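Local coordinates for protein TrwC (Escherichia coli, PDB 4PCB) that nicks one strand of plasmid DNA at the origin of transfer to start conjugation, the part present here being its relaxase domain, at a contact of chain A with DNA. Coordinates in Å, arbitrary orientation; residue numbers count along the deposited sequence, not the author numbering.

A contact of chain A with DNA. Residues 92, 157, 233, 236, 239. With nucleotides of chain B.
Lys92 donates a hydrogen bond from its ammonium NZ to OP1 of the DT22 phosphate, 3.0 Å away. With CG swung away from the backbone N (chi1 -171°) and bends at chi2 and chi3, the chain runs alongside the C4' side of the DT21 sugar, bringing NZ to the next phosphate. Its CB lies 3.5 Å from C4' of DT21, so the aliphatic part lines the deoxyribose. The bond from NZ is to a phosphate and not to a base, so it would not in itself distinguish one base from another. The backbone N of Lys92 adds a second link through water 1, 3.1 Å from that N. The water in turn lies 2.5 Å from OP1 of DT21 and also near the sugar O4', joining the preceding phosphate to the same residue. Replacing Lys92 by an alanine is likely to leave OP1 of DT22 without its amine and strip away the methylenes beyond CB that lie along the DT21 sugar. Asp157 is peripheral, its carboxylate OD2 3.9 Å from OP1 of DT22.

Facing the phosphate from the other side, Thr236 is modelled with OG1 implausibly near OP2 of DT22, and that pair is best treated as doubtful. A bond from Thr236 OG1 to the carbonyl O of Ser233, 3.1 Å long and from above the carbonyl plane, is tentative for the same reason. Ser233 CB approaches C5' of DT21 at 4.0 Å. One turn beyond Thr236, Ile239 sets its CD1 methyl 3.9 Å from C6 of the DT22 base, an apolar touch on an unpaired thymine.

This patch belongs to the relaxase domain's surface for single-stranded oriT DNA, meeting mainly sugar and phosphate, and may help to place the strand for nicking. The unpaired DT21 and DT22 pass between two helix starts: Lys92 opens helix 92-100, while Ser233 immediately precedes helix 234-245, which carries Thr236 and Ile239 along the strand, and Asp157 comes from a loop between strands 145-150 and 161-167.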
ATOM      1  N   LYS A  92      -4.731   0.108  13.503  1.00 15.62           N
ATOM      2  CA  LYS A  92      -6.161  -0.095  13.676  1.00 15.82           C
ATOM      3  C   LYS A  92      -6.905   1.114  14.240  1.00 18.59           C
ATOM      4  O   LYS A  92      -7.888   1.561  13.654  1.00 22.97           O
ATOM      5  CB  LYS A  92      -6.402  -1.294  14.592  1.00 19.12           C
ATOM      6  CG  LYS A  92      -7.860  -1.759  14.680  1.00 16.32           C
ATOM      7  CD  LYS A  92      -8.473  -2.067  13.337  1.00 13.79           C
ATOM      8  CE  LYS A  92      -7.842  -3.252  12.699  1.00 18.09           C
ATOM      9  NZ  LYS A  92      -8.325  -3.414  11.310  1.00 20.79           N
ATOM     10  N   ASP A 157     -12.941  -5.696   8.647  1.00 25.91           N
ATOM     11  CA  ASP A 157     -12.694  -4.819   9.772  1.00 27.64           C
ATOM     12  C   ASP A 157     -12.303  -3.473   9.198  1.00 22.13           C
ATOM     13  O   ASP A 157     -11.640  -3.420   8.157  1.00 22.90           O
ATOM     14  CB  ASP A 157     -11.545  -5.353  10.626  1.00 27.57           C
ATOM     15  CG  ASP A 157     -11.915  -6.606  11.387  1.00 27.59           C
ATOM     16  OD1 ASP A 157     -12.852  -6.550  12.207  1.00 22.23           O
ATOM     17  OD2 ASP A 157     -11.259  -7.644  11.170  1.00 22.20           O
ATOM     18  N   SER A 233      -9.785  -6.342  15.299  1.00 27.81           N
ATOM     19  CA  SER A 233      -8.685  -6.998  14.606  1.00 23.34           C
ATOM     20  C   SER A 233      -8.918  -8.498  14.486  1.00 28.82           C
ATOM     21  O   SER A 233      -8.067  -9.297  14.865  1.00 33.81           O
ATOM     22  CB  SER A 233      -7.363  -6.726  15.324  1.00 25.06           C
ATOM     23  OG  SER A 233      -7.326  -5.406  15.830  1.00 25.64           O
ATOM     24  N   THR A 236      -6.480 -10.472  12.615  1.00 29.21           N
ATOM     25  CA  THR A 236      -5.265 -10.740  13.369  1.00 29.24           C
ATOM     26  C   THR A 236      -5.483 -11.905  14.329  1.00 29.21           C
ATOM     27  O   THR A 236      -4.562 -12.666  14.613  1.00 28.84           O
ATOM     28  CB  THR A 236      -4.797  -9.497  14.145  1.00 29.68           C
ATOM     29  OG1 THR A 236      -5.379  -8.323  13.565  1.00 27.92           O
ATOM     30  CG2 THR A 236      -3.285  -9.378  14.091  1.00 31.63           C
ATOM     31  N   ILE A 239      -4.948 -14.796  12.317  1.00 24.97           N
ATOM     32  CA  ILE A 239      -3.522 -15.050  12.106  1.00 27.71           C
ATOM     33  C   ILE A 239      -2.886 -15.643  13.357  1.00 28.62           C
ATOM     34  O   ILE A 239      -2.126 -16.605  13.280  1.00 30.51           O
ATOM     35  CB  ILE A 239      -2.714 -13.766  11.686  1.00 22.37           C
ATOM     36  CG1 ILE A 239      -2.924 -13.417  10.207  1.00 23.15           C
ATOM     37  CG2 ILE A 239      -1.231 -13.991  11.845  1.00 30.11           C
ATOM     38  CD1 ILE A 239      -3.646 -12.159   9.904  1.00 17.91           C
TER
ATOM     39  P    DT B  21      -1.518  -4.501  16.005  1.00 26.71           P
ATOM     40  OP1  DT B  21      -1.975  -3.292  16.728  1.00 24.46           O
ATOM     41  OP2  DT B  21      -1.217  -5.742  16.760  1.00 20.76           O
ATOM     42  O5'  DT B  21      -2.597  -4.830  14.882  1.00 29.71           O
ATOM     43  C5'  DT B  21      -3.988  -4.522  15.084  1.00 25.72           C
ATOM     44  C4'  DT B  21      -4.645  -4.167  13.771  1.00 20.42           C
ATOM     45  O4'  DT B  21      -4.030  -2.976  13.224  1.00 22.93           O
ATOM     46  C3'  DT B  21      -4.520  -5.232  12.682  1.00 19.70           C
ATOM     47  O3'  DT B  21      -5.678  -5.187  11.846  1.00 23.96           O
ATOM     48  C2'  DT B  21      -3.311  -4.765  11.893  1.00 17.48           C
ATOM     49  C1'  DT B  21      -3.511  -3.262  11.930  1.00 20.35           C
ATOM     50  N1   DT B  21      -2.286  -2.459  11.732  1.00 19.66           N
ATOM     51  C2   DT B  21      -1.910  -2.181  10.438  1.00 21.99           C
ATOM     52  O2   DT B  21      -2.534  -2.570   9.464  1.00 23.74           O
ATOM     53  N3   DT B  21      -0.768  -1.426  10.324  1.00 23.12           N
ATOM     54  C4   DT B  21       0.014  -0.934  11.350  1.00 21.37           C
ATOM     55  O4   DT B  21       1.014  -0.271  11.094  1.00 20.75           O
ATOM     56  C5   DT B  21      -0.440  -1.263  12.683  1.00 17.13           C
ATOM     57  C7   DT B  21       0.344  -0.774  13.858  1.00 17.23           C
ATOM     58  C6   DT B  21      -1.550  -2.001  12.804  1.00 23.21           C
ATOM     59  P    DT B  22      -6.304  -6.539  11.278  1.00 27.42           P
ATOM     60  OP1  DT B  22      -7.635  -6.220  10.711  1.00 21.15           O
ATOM     61  OP2  DT B  22      -6.187  -7.574  12.335  1.00 28.45           O
ATOM     62  O5'  DT B  22      -5.320  -6.917  10.084  1.00 15.96           O
ATOM     63  C5'  DT B  22      -5.574  -6.439   8.749  1.00 14.19           C
ATOM     64  C4'  DT B  22      -4.505  -6.914   7.790  1.00 18.15           C
ATOM     65  O4'  DT B  22      -3.272  -7.174   8.494  1.00 17.52           O
ATOM     66  C3'  DT B  22      -4.841  -8.205   7.034  1.00 20.48           C
ATOM     67  O3'  DT B  22      -5.070  -7.948   5.643  1.00 18.29           O
ATOM     68  C2'  DT B  22      -3.613  -9.086   7.216  1.00 19.74           C
ATOM     69  C1'  DT B  22      -2.558  -8.133   7.741  1.00 16.79           C
ATOM     70  N1   DT B  22      -1.542  -8.756   8.615  1.00 18.77           N
ATOM     71  C2   DT B  22      -0.465  -9.354   8.003  1.00 15.53           C
ATOM     72  O2   DT B  22      -0.318  -9.380   6.793  1.00 18.70           O
ATOM     73  N3   DT B  22       0.441  -9.919   8.864  1.00 15.73           N
ATOM     74  C4   DT B  22       0.376  -9.951  10.244  1.00 20.04           C
ATOM     75  O4   DT B  22       1.267 -10.497  10.886  1.00 23.08           O
ATOM     76  C5   DT B  22      -0.783  -9.310  10.819  1.00 20.76           C
ATOM     77  C7   DT B  22      -0.940  -9.292  12.306  1.00 21.08           C
ATOM     78  C6   DT B  22      -1.674  -8.756   9.988  1.00 19.22           C
TER
HETATM   79  O   HOH W   1      -2.842  -1.164  15.637  1.00 23.20           O